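Local coordinates for protein phosphoacetylglucosamine mutase (Aspergillus lentulus, PDB 5O9X) that catalyses the reversible interconversion of N-acetylglucosamine 6-phosphate and N-acetylglucosamine 1-phosphate as a phosphohexomutase, at residues L167-V170 with V171-N175; L49-L52 with R53-L57; E89-W92 with E93-T97; V247-P250 with D251-N254; K442-P446 with K447-A451. The protein carries 1 engineered substitution. All coordinates share one frame; numbering follows the deposited sequence.

Contact 1 (L167-V170 with V171-N175); sequences LHYV and VRCKN
Tyr169 and Cys173 form a sulfur-aromatic contact one turn apart, a largely buried contact on helix 164-176 of the first alpha/beta/alpha domain. Cys173 SG lies over one face of the ring, 3.5 Å from the centroid of the Tyr169 ring and shifted toward its hydroxyl-bearing end. Its nearest ring atom is CZ, with Tyr169 CZ and Cys173 SG 3.2 Å apart, so the packing is tight. With chi1 at 163° the tyrosine CG lies beside the carbonyl carbon, and the ring presents one face to the sulfur of the next turn. Its far end is fixed by a hydrogen bond from the hydroxyl to Glu185 O, and Tyr191 meets the ring edge-to-face.

The helix packs on the central sheet of the domain through another side: Leu167, Val170 and Val171 rest on strands 61-66, 75-81 and 127-132. Beside Val170, Lys174 runs in the same direction, and Val170 CG1 approaches Lys174 CD to 4.1 Å. The lysine chain then bends toward Trp61, with which it makes a cation-pi contact. Regular i to i+4 backbone bonds underlie these pairs, among them Cys173 N to Tyr169 O at 2.9 Å and Lys174 N to Val170 O, also 2.9 Å.

Contact 2 (L49-L52 with R53-L57); sequences LATL and RSKKL
Thr51 and Lys55 lie side by side on the last turns of helix 40-56, pointing the same way, with the threonine methyl against the far end of the lysine chain. Thr51 CG2 meets Lys55 CE at 3.6 Å, and CD of the same lysine is a little farther off. The threonine rotamer divides its two branches between two tasks: at chi1 -64° the methyl stands anti to the backbone N and faces the next turn, while OG1 sits beside that N and bonds to Gly47 O and Thr152 OG1. Lys55 is extended as far as CE and turns only at its last torsion (chi4 -75°), which takes NZ away from the methyl to the carbonyl oxygens of Met122 and Asn124.

Arg53 departs from the helix in another direction. Its chain bends at chi2 (64°), and Leu57 CD1 lies 3.4 Å above the plane of the Arg53 guanidinium, over its centre. The group also forms a salt bridge with Asp82 and a cation-pi contact with Trp92. Ser54 OG reaches Gln60 O and Arg127 N.

Beneath the side chains run the i to i+4 bonds of the helix, such as Lys55 N to Thr51 O at 3.0 Å and Lys56 N to Leu52 O at 2.9 Å. In the alpha/beta/alpha layering of domain I, Ala50, Arg53 and Ser54 touch strand 61-66. The chemistry is one of divided side chains: aliphatic stems pack along the helix, whereas the ammonium and hydroxyl ends find partners in neighbouring segments, so that even the buried hydroxyls are satisfied.

Contact 3 (E89-W92 with E93-T97); sequences EAEW and EAYAT
Trp92 and Tyr95 meet as a T-shaped pair, three residues apart in the first turn of helix 91-101. The tyrosine supplies the edge and the indole the face: the planes stand at 81°, with 4.8 Å between the centroids of the Trp92 five-membered ring and the Tyr95 ring. The closest approach is from Tyr95 CD2, which comes within 3.5 Å of Trp92 CD2, while Tyr95 CE2 lies 3.8 Å from Trp92 NE1, farther along the five-membered ring. Both side chains have CG beside their own backbone N (chi1 -82° for Trp92 and -54° for Tyr95), an orientation that brings them together on one flank of the helix.

One face of the tyrosine is turned back toward the chain, so that Glu91 O sits 3.9 Å above the plane of the Tyr95 ring, over its centre. At the start of the helix Glu93 N bonds to Ala90 O at 3.0 Å. A water accepts from Ala94 N and donates to the same Ala90 O, bridging the gap in this opening turn.

The aromatic pair packs against helices 40-56 and 107-118 of domain I, Arg53 among its neighbours. The carboxylate of Glu93 forms a salt bridge with Lys364 through OE2. The electron-rich face of the indole suits both a ring edge and a cation, which probably makes its interactions here partly electrostatic.

Contact 4 (V247-P250 with D251-N254); sequences VINP and DSLN
Asn249 joins the residues after Pro250 by two hydrogen bonds, accepting once through OD1 and once through its backbone O. The side-chain bond runs from Asp251 N to Asn249 OD1, 3.0 Å long, and the donor stands about 50° out of the amide plane. With chi1 at 178° CG lies beside the carbonyl carbon, and OD1 reaches forward to the N-H two residues on. The main-chain bond links Ser252 N to Asn249 O at 3.1 Å. A further and weak bond, Leu253 N to Pro250 O, measures 3.4 Å.

Taken together, these bonds describe an Asx turn laid over a beta turn of type I, with Pro250 and Asp251 at its corners, which form part of a short 3-10 segment, 250-252. The turn lies in the loop between strand 240-243 and helix 259-265 of domain II, at the surface of the protein.

Non-bonded contacts fill in the rest. Asn249 OD1 also approaches Asp251 CB at 3.4 Å, and the amide and carboxylate planes are 64° apart, neither stacked nor coplanar. Ser252 CB comes within 3.3 Å of Asn249 O, while Leu253 CB comes near Pro250 O.

Polar links outside the turn place it in the fold. Asp246 OD1 accepts from Asn249 N, and Asn254 ND2 bonds to the carbonyl oxygens of engineered Ala69 and of Asn71, tying the loop to domain I.

Contact 5 (K442-P446 with K447-A451); sequences KGWTP and KEWLA
The backbone leaves helix 428-442 at Gly443, with positive phi, and after Trp444 and the N-cap Thr445 enters helix 446-451, where Trp449 N bonds to Thr445 O at 3.3 Å. Glu448 folds back over this start. Its OE1 accepts twice from the N-cap residue: from Thr445 N at 2.8 Å, nearly along the C-O axis, and from Thr445 OG1 at 2.7 Å, on the syn side and 31° out of the carboxylate plane. A bend at chi2 (79°) turns the glutamate chain back toward the threonine. The bond from the N-cap N-H to the N3 glutamate is one half of a capping box; the threonine hydroxyl bonds the same carboxylate oxygen. Alongside it runs a hydrophobic staple, in which Trp444, just before the N-cap, touches Trp449: Trp444 CE3 and Trp449 CB are 4.0 Å apart.

Glu448 has a second role through its methylene. Its CB sits over the indole face in a CH-pi contact, 3.5 Å from the centroid of the Trp444 five-membered ring, while Lys442 CD covers the opposite face. Trp449 turns away into the protein, packs on helix 306-324 and strand 301-304, and donates from NE1 to Arg308 O.

Overall arrangement
All five contacts are local, but their chemistry follows their place in the fold. Contacts 1 and 2 are buried helix segments on the sheet of domain I: the first rests on sulfur-aromatic packing, the second on a methyl against a lysine chain, with polar ends satisfied elsewhere. Contact 3, partly buried and aromatic, touches contact 2 directly, their centres about 12 Å apart. Contact 4 is a surface turn of domain II in which backbone and amide hydrogen bonds, one of them weak, take the main part. Contact 5, partly buried, combines a polar cap with tryptophan packing. It lies across the chain's centre from contacts 2 and 3, about 47 and 43 Å away between centres.

Contact 1 (L167-V170 with V171-N175)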
loop_
_atom_site.group_PDB
_atom_site.type_symbol
_atom_site.label_atom_id
_atom_site.label_comp_id
_atom_site.label_asym_id
_atom_site.label_seq_id
_atom_site.Cartn_x
_atom_site.Cartn_y
_atom_site.Cartn_z
ATOM N N LEU A 167 0.135 11.852 3.065
ATOM C CA LEU A 167 -0.498 12.594 1.973
ATOM C C LEU A 167 -2.007 12.174 1.807
ATOM O O LEU A 167 -2.883 13.036 1.711
ATOM C CB LEU A 167 0.381 12.501 0.656
ATOM C CG LEU A 167 -0.428 13.339 -0.315
ATOM C CD1 LEU A 167 -0.314 14.864 -0.269
ATOM C CD2 LEU A 167 -0.594 12.729 -1.669
ATOM N N HIS A 168 -2.321 10.852 1.734
ATOM C CA HIS A 168 -3.747 10.426 1.686
ATOM C C HIS A 168 -4.600 10.992 2.856
ATOM O O HIS A 168 -5.790 11.416 2.688
ATOM C CB HIS A 168 -3.780 8.899 1.804
ATOM C CG HIS A 168 -3.502 8.191 0.528
ATOM N ND1 HIS A 168 -2.245 8.117 -0.026
ATOM C CD2 HIS A 168 -4.335 7.525 -0.320
ATOM C CE1 HIS A 168 -2.301 7.367 -1.118
ATOM N NE2 HIS A 168 -3.565 7.036 -1.340
ATOM N N TYR A 169 -4.020 10.973 4.050
ATOM C CA TYR A 169 -4.640 11.569 5.263
ATOM C C TYR A 169 -4.953 13.059 5.063
ATOM O O TYR A 169 -6.073 13.491 5.363
ATOM C CB TYR A 169 -3.737 11.343 6.538
ATOM C CG TYR A 169 -4.087 12.229 7.670
ATOM C CD1 TYR A 169 -5.042 11.781 8.676
ATOM C CD2 TYR A 169 -3.556 13.515 7.781
ATOM C CE1 TYR A 169 -5.373 12.607 9.750
ATOM C CE2 TYR A 169 -3.924 14.343 8.844
ATOM C CZ TYR A 169 -4.833 13.896 9.808
ATOM O OH TYR A 169 -5.197 14.747 10.879
ATOM N N VAL A 170 -3.995 13.828 4.527
ATOM C CA VAL A 170 -4.146 15.285 4.291
ATOM C C VAL A 170 -5.297 15.557 3.296
ATOM O O VAL A 170 -6.103 16.458 3.532
ATOM C CB VAL A 170 -2.848 15.956 3.775
ATOM C CG1 VAL A 170 -3.085 17.405 3.326
ATOM C CG2 VAL A 170 -1.804 15.962 4.880
ATOM N N VAL A 171 -5.326 14.816 2.190
ATOM C CA VAL A 171 -6.401 14.916 1.176
ATOM C C VAL A 171 -7.807 14.722 1.834
ATOM O O VAL A 171 -8.658 15.601 1.691
ATOM C CB VAL A 171 -6.224 13.910 0.015
ATOM C CG1 VAL A 171 -7.455 14.033 -0.943
ATOM C CG2 VAL A 171 -4.891 14.251 -0.757
ATOM N N ARG A 172 -8.012 13.587 2.502
ATOM C CA ARG A 172 -9.256 13.299 3.253
ATOM C C ARG A 172 -9.573 14.432 4.255
ATOM O O ARG A 172 -10.696 14.989 4.237
ATOM C CB ARG A 172 -9.237 11.936 3.896
ATOM C CG ARG A 172 -10.585 11.575 4.448
ATOM C CD ARG A 172 -10.539 10.185 4.977
ATOM N NE ARG A 172 -11.843 9.699 5.428
ATOM C CZ ARG A 172 -12.098 8.401 5.625
ATOM N NH1 ARG A 172 -11.146 7.500 5.418
ATOM N NH2 ARG A 172 -13.295 7.987 6.015
ATOM N N CYS A 173 -8.603 14.838 5.061
ATOM C CA CYS A 173 -8.850 15.956 5.989
ATOM C C CYS A 173 -9.331 17.225 5.306
ATOM O O CYS A 173 -10.332 17.828 5.761
ATOM C CB CYS A 173 -7.615 16.321 6.849
ATOM S SG CYS A 173 -7.301 15.007 8.036
ATOM N N LYS A 174 -8.643 17.667 4.252
ATOM C CA LYS A 174 -9.022 18.956 3.661
ATOM C C LYS A 174 -10.454 18.850 3.008
ATOM O O LYS A 174 -11.186 19.844 2.884
ATOM C CB LYS A 174 -8.008 19.409 2.615
ATOM C CG LYS A 174 -6.603 19.660 3.110
ATOM C CD LYS A 174 -5.767 20.228 1.999
ATOM C CE LYS A 174 -6.061 21.716 1.821
ATOM N NZ LYS A 174 -5.718 22.539 3.002
ATOM N N ASN A 175 -10.833 17.659 2.561
ATOM C CA ASN A 175 -12.141 17.531 1.915
ATOM C C ASN A 175 -13.287 17.302 2.913
ATOM O O ASN A 175 -14.441 17.248 2.508
ATOM C CB ASN A 175 -12.124 16.448 0.849
ATOM C CG ASN A 175 -11.330 16.867 -0.384
ATOM O OD1 ASN A 175 -10.530 16.079 -0.899
ATOM N ND2 ASN A 175 -11.514 18.082 -0.837
#

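Contact 2 (L49-L52 with R53-L57)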
loop_
_atom_site.group_PDB
_atom_site.type_symbol
_atom_site.label_atom_id
_atom_site.label_comp_id
_atom_site.label_asym_id
_atom_site.label_seq_id
_atom_site.Cartn_x
_atom_site.Cartn_y
_atom_site.Cartn_z
ATOM N N LEU A 49 -3.967 16.256 -15.521
ATOM C CA LEU A 49 -5.016 15.344 -15.070
ATOM C C LEU A 49 -5.587 15.683 -13.679
ATOM O O LEU A 49 -6.804 15.669 -13.508
ATOM C CB LEU A 49 -4.525 13.912 -15.095
ATOM C CG LEU A 49 -5.744 12.991 -14.907
ATOM C CD1 LEU A 49 -6.624 12.919 -16.150
ATOM C CD2 LEU A 49 -5.304 11.626 -14.521
ATOM N N ALA A 50 -4.702 15.980 -12.711
ATOM C CA ALA A 50 -5.122 16.349 -11.370
ATOM C C ALA A 50 -6.044 17.576 -11.438
ATOM O O ALA A 50 -6.998 17.646 -10.675
ATOM C CB ALA A 50 -3.904 16.650 -10.434
ATOM N N THR A 51 -5.715 18.531 -12.285
ATOM C CA THR A 51 -6.556 19.767 -12.437
ATOM C C THR A 51 -7.986 19.351 -12.935
ATOM O O THR A 51 -9.000 19.722 -12.338
ATOM C CB THR A 51 -5.954 20.770 -13.446
ATOM O OG1 THR A 51 -4.693 21.263 -12.987
ATOM C CG2 THR A 51 -6.891 22.012 -13.626
ATOM N N LEU A 52 -8.028 18.522 -13.981
ATOM C CA LEU A 52 -9.295 18.044 -14.517
ATOM C C LEU A 52 -10.087 17.254 -13.504
ATOM O O LEU A 52 -11.337 17.372 -13.462
ATOM C CB LEU A 52 -9.088 17.204 -15.791
ATOM C CG LEU A 52 -8.538 17.998 -17.003
ATOM C CD1 LEU A 52 -8.485 17.086 -18.215
ATOM C CD2 LEU A 52 -9.363 19.254 -17.352
ATOM N N ARG A 53 -9.395 16.453 -12.682
ATOM C CA ARG A 53 -10.090 15.613 -11.722
ATOM C C ARG A 53 -10.733 16.470 -10.692
ATOM O O ARG A 53 -11.901 16.250 -10.323
ATOM C CB ARG A 53 -9.149 14.546 -11.026
ATOM C CG ARG A 53 -9.862 13.619 -10.040
ATOM C CD ARG A 53 -10.887 12.766 -10.759
ATOM N NE ARG A 53 -11.453 11.743 -9.908
ATOM C CZ ARG A 53 -12.613 11.157 -10.104
ATOM N NH1 ARG A 53 -13.424 11.569 -11.107
ATOM N NH2 ARG A 53 -12.962 10.185 -9.286
ATOM N N SER A 54 -9.973 17.444 -10.207
ATOM C CA SER A 54 -10.472 18.293 -9.139
ATOM C C SER A 54 -11.694 19.070 -9.646
ATOM O O SER A 54 -12.724 19.118 -8.945
ATOM C CB SER A 54 -9.396 19.290 -8.733
ATOM O OG SER A 54 -9.885 20.095 -7.694
ATOM N N LYS A 55 -11.538 19.703 -10.828
ATOM C CA LYS A 55 -12.668 20.436 -11.495
ATOM C C LYS A 55 -13.938 19.566 -11.653
ATOM O O LYS A 55 -15.041 20.002 -11.230
ATOM C CB LYS A 55 -12.194 21.049 -12.834
ATOM C CG LYS A 55 -11.317 22.282 -12.697
ATOM C CD LYS A 55 -10.901 22.764 -14.099
ATOM C CE LYS A 55 -9.914 23.900 -14.095
ATOM N NZ LYS A 55 -10.535 25.222 -13.746
ATOM N N LYS A 56 -13.771 18.318 -12.131
ATOM C CA LYS A 56 -14.891 17.374 -12.289
ATOM C C LYS A 56 -15.560 17.099 -10.959
ATOM O O LYS A 56 -16.796 16.936 -10.927
ATOM C CB LYS A 56 -14.475 16.032 -12.924
ATOM C CG LYS A 56 -15.613 15.051 -13.211
ATOM C CD LYS A 56 -16.671 15.630 -14.196
ATOM C CE LYS A 56 -17.668 14.548 -14.632
ATOM N NZ LYS A 56 -18.668 15.154 -15.559
ATOM N N LEU A 57 -14.754 17.069 -9.884
ATOM C CA LEU A 57 -15.271 16.849 -8.539
ATOM C C LEU A 57 -15.524 18.159 -7.811
ATOM O O LEU A 57 -15.283 18.256 -6.610
ATOM C CB LEU A 57 -14.382 15.845 -7.772
ATOM C CG LEU A 57 -14.343 14.436 -8.408
ATOM C CD1 LEU A 57 -13.377 13.527 -7.621
ATOM C CD2 LEU A 57 -15.716 13.770 -8.432
#

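Contact 3 (E89-W92 with E93-T97)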
loop_
_atom_site.group_PDB
_atom_site.type_symbol
_atom_site.label_atom_id
_atom_site.label_comp_id
_atom_site.label_asym_id
_atom_site.label_seq_id
_atom_site.Cartn_x
_atom_site.Cartn_y
_atom_site.Cartn_z
ATOM N N GLU A 89 -9.896 6.911 -9.166
ATOM C CA GLU A 89 -10.922 6.048 -9.806
ATOM C C GLU A 89 -10.384 5.321 -11.074
ATOM O O GLU A 89 -9.811 5.969 -11.984
ATOM C CB GLU A 89 -12.074 6.966 -10.227
ATOM C CG GLU A 89 -13.304 6.263 -10.785
ATOM C CD GLU A 89 -14.466 7.226 -10.853
ATOM O OE1 GLU A 89 -14.568 7.983 -11.843
ATOM O OE2 GLU A 89 -15.249 7.259 -9.881
ATOM N N ALA A 90 -10.597 4.016 -11.182
ATOM C CA ALA A 90 -10.016 3.228 -12.319
ATOM C C ALA A 90 -10.205 3.774 -13.765
ATOM O O ALA A 90 -9.283 3.721 -14.582
ATOM C CB ALA A 90 -10.505 1.802 -12.237
ATOM N N GLU A 91 -11.390 4.328 -14.081
ATOM C CA GLU A 91 -11.713 4.828 -15.439
ATOM C C GLU A 91 -10.765 5.994 -15.851
ATOM O O GLU A 91 -10.487 6.269 -17.028
ATOM C CB GLU A 91 -13.208 5.225 -15.423
ATOM C CG GLU A 91 -13.768 5.939 -16.660
ATOM C CD GLU A 91 -14.621 5.048 -17.596
ATOM O OE1 GLU A 91 -15.106 3.971 -17.156
ATOM O OE2 GLU A 91 -14.825 5.433 -18.786
ATOM N N TRP A 92 -10.260 6.690 -14.842
ATOM C CA TRP A 92 -9.407 7.821 -15.042
ATOM C C TRP A 92 -7.949 7.439 -15.273
ATOM O O TRP A 92 -7.167 8.273 -15.742
ATOM C CB TRP A 92 -9.544 8.760 -13.842
ATOM C CG TRP A 92 -10.767 9.678 -13.915
ATOM C CD1 TRP A 92 -12.130 9.334 -13.810
ATOM C CD2 TRP A 92 -10.734 11.092 -14.074
ATOM N NE1 TRP A 92 -12.918 10.481 -13.969
ATOM C CE2 TRP A 92 -12.096 11.562 -14.097
ATOM C CE3 TRP A 92 -9.697 12.020 -14.233
ATOM C CZ2 TRP A 92 -12.414 12.925 -14.214
ATOM C CZ3 TRP A 92 -10.025 13.368 -14.356
ATOM C CH2 TRP A 92 -11.372 13.799 -14.360
ATOM N N GLU A 93 -7.577 6.172 -15.052
ATOM C CA GLU A 93 -6.198 5.756 -15.417
ATOM C C GLU A 93 -5.998 5.868 -16.945
ATOM O O GLU A 93 -4.931 6.308 -17.385
ATOM C CB GLU A 93 -5.886 4.338 -14.920
ATOM C CG GLU A 93 -6.176 4.152 -13.425
ATOM C CD GLU A 93 -5.962 2.736 -12.970
ATOM O OE1 GLU A 93 -5.815 1.839 -13.844
ATOM O OE2 GLU A 93 -5.887 2.543 -11.745
ATOM N N ALA A 94 -7.024 5.492 -17.748
ATOM C CA ALA A 94 -6.962 5.724 -19.212
ATOM C C ALA A 94 -6.759 7.167 -19.615
ATOM O O ALA A 94 -6.020 7.442 -20.583
ATOM C CB ALA A 94 -8.197 5.172 -19.954
ATOM N N TYR A 95 -7.444 8.088 -18.955
ATOM C CA TYR A 95 -7.226 9.497 -19.262
ATOM C C TYR A 95 -5.763 9.907 -18.940
ATOM O O TYR A 95 -5.117 10.638 -19.713
ATOM C CB TYR A 95 -8.151 10.371 -18.451
ATOM C CG TYR A 95 -9.625 10.044 -18.566
ATOM C CD1 TYR A 95 -10.195 9.634 -19.799
ATOM C CD2 TYR A 95 -10.470 10.225 -17.469
ATOM C CE1 TYR A 95 -11.556 9.352 -19.902
ATOM C CE2 TYR A 95 -11.839 9.965 -17.564
ATOM C CZ TYR A 95 -12.377 9.545 -18.782
ATOM O OH TYR A 95 -13.717 9.258 -18.844
ATOM N N ALA A 96 -5.254 9.440 -17.782
ATOM C CA ALA A 96 -3.865 9.816 -17.423
ATOM C C ALA A 96 -2.936 9.341 -18.496
ATOM O O ALA A 96 -2.003 10.037 -18.862
ATOM C CB ALA A 96 -3.500 9.197 -16.098
ATOM N N THR A 97 -3.164 8.098 -18.958
ATOM C CA THR A 97 -2.273 7.446 -19.904
ATOM C C THR A 97 -2.351 8.141 -21.271
ATOM O O THR A 97 -1.349 8.226 -21.998
ATOM C CB THR A 97 -2.655 5.956 -20.007
ATOM O OG1 THR A 97 -2.559 5.373 -18.724
ATOM C CG2 THR A 97 -1.815 5.167 -20.996
HETATM O O HOH W 1 -8.946 3.347 -16.981
#

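Contact 4 (V247-P250 with D251-N254)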
loop_
_atom_site.group_PDB
_atom_site.type_symbol
_atom_site.label_atom_id
_atom_site.label_comp_id
_atom_site.label_asym_id
_atom_site.label_seq_id
_atom_site.Cartn_x
_atom_site.Cartn_y
_atom_site.Cartn_z
ATOM N N VAL A 247 18.244 9.166 5.510
ATOM C CA VAL A 247 17.551 9.878 4.433
ATOM C C VAL A 247 18.528 10.873 3.784
ATOM O O VAL A 247 18.142 11.597 2.906
ATOM C CB VAL A 247 16.279 10.631 4.903
ATOM C CG1 VAL A 247 15.187 9.625 5.328
ATOM C CG2 VAL A 247 16.627 11.619 6.035
ATOM N N ILE A 248 19.760 10.914 4.274
ATOM C CA ILE A 248 20.763 11.815 3.715
ATOM C C ILE A 248 21.450 11.202 2.467
ATOM O O ILE A 248 21.732 11.908 1.489
ATOM C CB ILE A 248 21.841 12.149 4.812
ATOM C CG1 ILE A 248 21.215 12.758 6.091
ATOM C CG2 ILE A 248 23.006 13.010 4.244
ATOM C CD1 ILE A 248 20.580 14.127 5.804
ATOM N N ASN A 249 21.812 9.930 2.522
ATOM C CA ASN A 249 22.413 9.293 1.323
ATOM C C ASN A 249 21.228 8.629 0.541
ATOM O O ASN A 249 20.638 7.622 1.040
ATOM C CB ASN A 249 23.458 8.260 1.715
ATOM C CG ASN A 249 24.062 7.550 0.500
ATOM O OD1 ASN A 249 23.666 7.791 -0.659
ATOM N ND2 ASN A 249 25.009 6.685 0.743
ATOM N N PRO A 250 20.879 9.166 -0.663
ATOM C CA PRO A 250 19.746 8.653 -1.433
ATOM C C PRO A 250 20.009 7.212 -1.960
ATOM O O PRO A 250 19.066 6.505 -2.217
ATOM C CB PRO A 250 19.674 9.615 -2.629
ATOM C CG PRO A 250 21.114 10.069 -2.813
ATOM C CD PRO A 250 21.624 10.213 -1.417
ATOM N N ASP A 251 21.255 6.778 -2.075
ATOM C CA ASP A 251 21.543 5.385 -2.559
ATOM C C ASP A 251 21.159 4.349 -1.487
ATOM O O ASP A 251 21.024 3.146 -1.791
ATOM C CB ASP A 251 23.074 5.197 -2.799
ATOM C CG ASP A 251 23.655 6.156 -3.842
ATOM O OD1 ASP A 251 22.958 6.745 -4.717
ATOM O OD2 ASP A 251 24.885 6.260 -3.796
ATOM N N SER A 252 20.979 4.789 -0.250
ATOM C CA SER A 252 20.556 3.876 0.849
ATOM C C SER A 252 19.080 3.461 0.866
ATOM O O SER A 252 18.752 2.539 1.620
ATOM C CB SER A 252 20.859 4.545 2.196
ATOM O OG SER A 252 22.275 4.588 2.292
ATOM N N LEU A 253 18.235 4.137 0.087
ATOM C CA LEU A 253 16.799 3.979 0.182
ATOM C C LEU A 253 16.443 2.560 -0.297
ATOM O O LEU A 253 16.806 2.174 -1.429
ATOM C CB LEU A 253 16.113 5.007 -0.727
ATOM C CG LEU A 253 14.557 4.950 -0.642
ATOM C CD1 LEU A 253 14.047 5.351 0.772
ATOM C CD2 LEU A 253 13.981 5.893 -1.713
ATOM N N ASN A 254 15.724 1.781 0.536
ATOM C CA ASN A 254 15.345 0.362 0.172
ATOM C C ASN A 254 16.554 -0.540 -0.133
ATOM O O ASN A 254 16.438 -1.542 -0.861
ATOM C CB ASN A 254 14.340 0.311 -1.028
ATOM C CG ASN A 254 13.019 1.027 -0.704
ATOM O OD1 ASN A 254 12.467 0.886 0.417
ATOM N ND2 ASN A 254 12.435 1.731 -1.718
#

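Contact 5 (K442-P446 with K447-A451)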
loop_
_atom_site.group_PDB
_atom_site.type_symbol
_atom_site.label_atom_id
_atom_site.label_comp_id
_atom_site.label_asym_id
_atom_site.label_seq_id
_atom_site.Cartn_x
_atom_site.Cartn_y
_atom_site.Cartn_z
ATOM N N LYS A 442 -3.901 -9.504 23.586
ATOM C CA LYS A 442 -3.886 -10.975 23.619
ATOM C C LYS A 442 -2.876 -11.495 24.637
ATOM O O LYS A 442 -3.032 -12.627 25.146
ATOM C CB LYS A 442 -3.570 -11.568 22.201
ATOM C CG LYS A 442 -4.719 -11.355 21.155
ATOM C CD LYS A 442 -4.234 -12.052 19.827
ATOM C CE LYS A 442 -5.258 -12.180 18.694
ATOM N NZ LYS A 442 -6.421 -13.026 19.124
ATOM N N GLY A 443 -1.829 -10.718 24.909
ATOM C CA GLY A 443 -0.718 -11.099 25.854
ATOM C C GLY A 443 0.338 -11.886 25.078
ATOM O O GLY A 443 1.311 -12.376 25.634
ATOM N N TRP A 444 0.190 -11.946 23.748
ATOM C CA TRP A 444 1.058 -12.785 22.911
ATOM C C TRP A 444 2.408 -12.164 22.668
ATOM O O TRP A 444 2.531 -10.896 22.649
ATOM C CB TRP A 444 0.405 -12.899 21.508
ATOM C CG TRP A 444 -0.574 -13.985 21.367
ATOM C CD1 TRP A 444 -1.102 -14.826 22.380
ATOM C CD2 TRP A 444 -1.253 -14.322 20.179
ATOM N NE1 TRP A 444 -1.975 -15.697 21.818
ATOM C CE2 TRP A 444 -2.136 -15.392 20.489
ATOM C CE3 TRP A 444 -1.172 -13.844 18.834
ATOM C CZ2 TRP A 444 -2.941 -16.011 19.521
ATOM C CZ3 TRP A 444 -2.001 -14.465 17.871
ATOM C CH2 TRP A 444 -2.850 -15.518 18.209
ATOM N N THR A 445 3.410 -13.037 22.518
ATOM C CA THR A 445 4.735 -12.652 21.939
ATOM C C THR A 445 4.775 -13.076 20.478
ATOM O O THR A 445 3.861 -13.774 20.041
ATOM C CB THR A 445 5.935 -13.344 22.639
ATOM O OG1 THR A 445 5.928 -14.751 22.329
ATOM C CG2 THR A 445 5.895 -13.144 24.214
ATOM N N PRO A 446 5.859 -12.726 19.724
ATOM C CA PRO A 446 5.887 -13.238 18.307
ATOM C C PRO A 446 5.830 -14.798 18.200
ATOM O O PRO A 446 5.239 -15.345 17.269
ATOM C CB PRO A 446 7.247 -12.718 17.759
ATOM C CG PRO A 446 7.503 -11.418 18.563
ATOM C CD PRO A 446 6.873 -11.647 19.947
ATOM N N LYS A 447 6.400 -15.474 19.166
ATOM C CA LYS A 447 6.225 -16.953 19.259
ATOM C C LYS A 447 4.748 -17.390 19.080
ATOM O O LYS A 447 4.486 -18.297 18.257
ATOM C CB LYS A 447 6.752 -17.493 20.632
ATOM C CG LYS A 447 6.530 -19.019 20.767
ATOM C CD LYS A 447 7.015 -19.556 22.124
ATOM C CE LYS A 447 6.992 -21.094 22.070
ATOM N NZ LYS A 447 6.899 -21.678 23.426
ATOM N N GLU A 448 3.802 -16.863 19.909
ATOM C CA GLU A 448 2.380 -17.263 19.779
ATOM C C GLU A 448 1.729 -16.851 18.498
ATOM O O GLU A 448 0.890 -17.565 17.897
ATOM C CB GLU A 448 1.519 -16.727 20.968
ATOM C CG GLU A 448 1.816 -17.467 22.280
ATOM C CD GLU A 448 3.079 -17.001 22.969
ATOM O OE1 GLU A 448 3.469 -15.828 22.815
ATOM O OE2 GLU A 448 3.707 -17.789 23.673
ATOM N N TRP A 449 2.113 -15.681 17.999
ATOM C CA TRP A 449 1.579 -15.237 16.739
ATOM C C TRP A 449 2.078 -16.170 15.595
ATOM O O TRP A 449 1.285 -16.576 14.756
ATOM C CB TRP A 449 2.073 -13.758 16.502
ATOM C CG TRP A 449 1.513 -13.073 15.252
ATOM C CD1 TRP A 449 0.510 -13.524 14.388
ATOM C CD2 TRP A 449 1.951 -11.816 14.741
ATOM N NE1 TRP A 449 0.299 -12.572 13.400
ATOM C CE2 TRP A 449 1.179 -11.524 13.583
ATOM C CE3 TRP A 449 2.947 -10.912 15.136
ATOM C CZ2 TRP A 449 1.394 -10.364 12.803
ATOM C CZ3 TRP A 449 3.117 -9.743 14.387
ATOM C CH2 TRP A 449 2.356 -9.478 13.238
ATOM N N LEU A 450 3.363 -16.492 15.579
ATOM C CA LEU A 450 3.888 -17.442 14.589
ATOM C C LEU A 450 3.186 -18.823 14.659
ATOM O O LEU A 450 2.891 -19.424 13.602
ATOM C CB LEU A 450 5.428 -17.604 14.682
ATOM C CG LEU A 450 6.114 -18.422 13.535
ATOM C CD1 LEU A 450 6.178 -17.557 12.277
ATOM C CD2 LEU A 450 7.487 -18.797 14.023
ATOM N N ALA A 451 2.797 -19.236 15.880
ATOM C CA ALA A 451 2.220 -20.553 16.067
ATOM C C ALA A 451 0.773 -20.670 15.588
ATOM O O ALA A 451 0.284 -21.801 15.391
ATOM C CB ALA A 451 2.399 -20.999 17.570
#